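Local atomic coordinates of mandelate racemase/muconate lactonizing enzyme family protein (Roseovarius nubinhibens ISM, PDB entry 3U4F), a protein that binds magnesium in a TIM-barrel active site and, as an enolase-superfamily member, probably acts as a hydro-lyase or racemase. Residues A165-A170 against L203-S208. Numbering follows the deposited sequence.
With MG (magnesium ion), chain E; GAI (guanidine), chain F.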
loop_
_atom_site.group_PDB
_atom_site.type_symbol
_atom_site.label_atom_id
_atom_site.label_comp_id
_atom_site.label_asym_id
_atom_site.label_seq_id
_atom_site.Cartn_x
_atom_site.Cartn_y
_atom_site.Cartn_z
ATOM N N ALA A 165 -7.077 -24.424 22.738
ATOM C CA ALA A 165 -7.713 -23.451 21.839
ATOM C C ALA A 165 -7.319 -23.781 20.401
ATOM O O ALA A 165 -6.166 -24.155 20.136
ATOM C CB ALA A 165 -7.254 -22.041 22.195
ATOM N N PHE A 166 -8.261 -23.631 19.472
ATOM C CA PHE A 166 -8.094 -24.157 18.109
ATOM C C PHE A 166 -8.828 -23.245 17.127
ATOM O O PHE A 166 -9.984 -22.895 17.358
ATOM C CB PHE A 166 -8.671 -25.578 17.976
ATOM C CG PHE A 166 -8.171 -26.546 19.026
ATOM C CD1 PHE A 166 -7.087 -27.365 18.766
ATOM C CD2 PHE A 166 -8.792 -26.618 20.265
ATOM C CE1 PHE A 166 -6.610 -28.252 19.739
ATOM C CE2 PHE A 166 -8.318 -27.468 21.257
ATOM C CZ PHE A 166 -7.217 -28.288 20.988
ATOM N N LYS A 167 -8.159 -22.863 16.039
ATOM C CA LYS A 167 -8.811 -22.018 15.031
ATOM C C LYS A 167 -8.900 -22.744 13.692
ATOM O O LYS A 167 -7.900 -23.307 13.217
ATOM C CB LYS A 167 -8.104 -20.652 14.874
ATOM C CG LYS A 167 -8.843 -19.691 13.937
ATOM C CD LYS A 167 -8.290 -18.275 14.002
ATOM C CE LYS A 167 -7.119 -18.110 13.054
ATOM N NZ LYS A 167 -6.612 -16.723 13.201
ATOM N N VAL A 168 -10.092 -22.726 13.085
ATOM C CA VAL A 168 -10.308 -23.316 11.763
ATOM C C VAL A 168 -10.853 -22.243 10.810
ATOM O O VAL A 168 -11.030 -21.095 11.205
ATOM C CB VAL A 168 -11.275 -24.551 11.851
ATOM C CG1 VAL A 168 -10.706 -25.575 12.798
ATOM C CG2 VAL A 168 -12.632 -24.104 12.289
ATOM N N ARG A 169 -11.081 -22.596 9.551
ATOM C CA ARG A 169 -11.457 -21.624 8.542
ATOM C C ARG A 169 -12.940 -21.755 8.171
ATOM O O ARG A 169 -13.454 -22.862 8.100
ATOM C CB ARG A 169 -10.623 -21.838 7.294
ATOM C CG ARG A 169 -9.114 -21.774 7.553
ATOM C CD ARG A 169 -8.667 -20.316 7.816
ATOM N NE ARG A 169 -7.453 -20.287 8.654
ATOM C CZ ARG A 169 -6.802 -19.177 8.970
ATOM N NH1 ARG A 169 -7.191 -18.017 8.442
ATOM N NH2 ARG A 169 -5.768 -19.232 9.806
ATOM N N ALA A 170 -13.581 -20.624 7.907
ATOM C CA ALA A 170 -14.945 -20.558 7.347
ATOM C C ALA A 170 -14.908 -19.979 5.934
ATOM O O ALA A 170 -13.994 -19.235 5.585
ATOM C CB ALA A 170 -15.816 -19.673 8.206
ATOM N N LEU A 203 -12.151 -21.039 17.724
ATOM C CA LEU A 203 -12.035 -19.780 16.984
ATOM C C LEU A 203 -12.255 -20.094 15.508
ATOM O O LEU A 203 -12.014 -21.214 15.069
ATOM C CB LEU A 203 -10.604 -19.216 17.138
ATOM C CG LEU A 203 -9.994 -18.869 18.493
ATOM C CD1 LEU A 203 -9.585 -20.093 19.314
ATOM C CD2 LEU A 203 -8.714 -17.969 18.244
ATOM N N ILE A 204 -12.687 -19.114 14.727
ATOM C CA ILE A 204 -12.827 -19.348 13.293
ATOM C C ILE A 204 -12.415 -18.082 12.577
ATOM O O ILE A 204 -12.488 -16.981 13.142
ATOM C CB ILE A 204 -14.290 -19.791 12.901
ATOM C CG1 ILE A 204 -14.326 -20.511 11.535
ATOM C CG2 ILE A 204 -15.269 -18.622 12.988
ATOM C CD1 ILE A 204 -15.567 -21.465 11.395
ATOM N N ASP A 205 -12.017 -18.231 11.322
ATOM C CA ASP A 205 -11.528 -17.089 10.562
ATOM C C ASP A 205 -12.130 -17.232 9.155
ATOM O O ASP A 205 -11.949 -18.260 8.516
ATOM C CB ASP A 205 -10.004 -17.185 10.517
ATOM C CG ASP A 205 -9.325 -15.913 10.005
ATOM O OD1 ASP A 205 -9.945 -15.156 9.240
ATOM O OD2 ASP A 205 -8.143 -15.678 10.391
ATOM N N ALA A 206 -12.844 -16.198 8.710
ATOM C CA ALA A 206 -13.547 -16.201 7.412
ATOM C C ALA A 206 -12.746 -15.529 6.311
ATOM O O ALA A 206 -13.178 -15.453 5.153
ATOM C CB ALA A 206 -14.918 -15.515 7.556
ATOM N N ASN A 207 -11.587 -15.001 6.670
ATOM C CA ASN A 207 -10.713 -14.306 5.699
ATOM C C ASN A 207 -11.453 -13.502 4.642
ATOM O O ASN A 207 -11.260 -13.716 3.418
ATOM C CB ASN A 207 -9.770 -15.308 5.036
ATOM C CG ASN A 207 -8.760 -15.889 6.013
ATOM O OD1 ASN A 207 -7.722 -15.267 6.323
ATOM N ND2 ASN A 207 -9.050 -17.070 6.494
ATOM N N SER A 208 -12.284 -12.575 5.104
ATOM C CA SER A 208 -12.904 -11.549 4.222
ATOM C C SER A 208 -13.975 -12.054 3.280
ATOM O O SER A 208 -14.273 -11.415 2.265
ATOM C CB SER A 208 -11.824 -10.788 3.415
ATOM O OG SER A 208 -11.119 -9.863 4.233
HETATM MG MG MG E . -6.768 -14.071 10.138
HETATM C C GAI F . -4.970 -15.910 10.100
HETATM N N1 GAI F . -4.097 -16.884 10.146
HETATM N N2 GAI F . -5.537 -15.419 8.941
HETATM N N3 GAI F . -5.334 -15.278 11.228
HETATM O O HOH W 1 -8.079 -13.289 8.867
#
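Lys167 and Arg169 reach Asp205 from the adjacent parallel strand, illustrating how two such strands can line a metal and ligand pocket with side chains on one face. With CG anti to the backbone N (chi1 -174°), Lys167 runs past the CB of Leu203, crossing that side chain at about a right angle, and bends at the CG-CD bond (chi3 86°). Its NZ thereby forms a salt bridge whose hydrogen bond to Asp205 OD2 is weak (3.4 Å); NZ also bonds Tyr137 OH, pairs with Glu231 and lies 2.8 Å from guanidine N3. OD2 also binds magnesium at 2.1 Å, a site completed by Glu231, Glu257, guanidine and water, while OD1 accepts from Asn207 N (3.1 Å) in an Asx turn. The strands belong to a beta-alpha-beta crossover of the enolase-superfamily barrel, bridged by helix 184-196. On the other face Ile204 touches Val168 CG2 and Val189 of that helix; its CD1 also meets Ala170 CB just past the strand. The Arg169 guanidinium carries Asp205 CB over one face and lies nearly coplanar with the Asn207 amide. Its NH2 comes within 2.9 Å of guanidine N1, and Ser140 O holds NE. An alanine in place of Arg169 is likely to leave the bound guanidine without this edge contact and to weaken the positive field around Asp205.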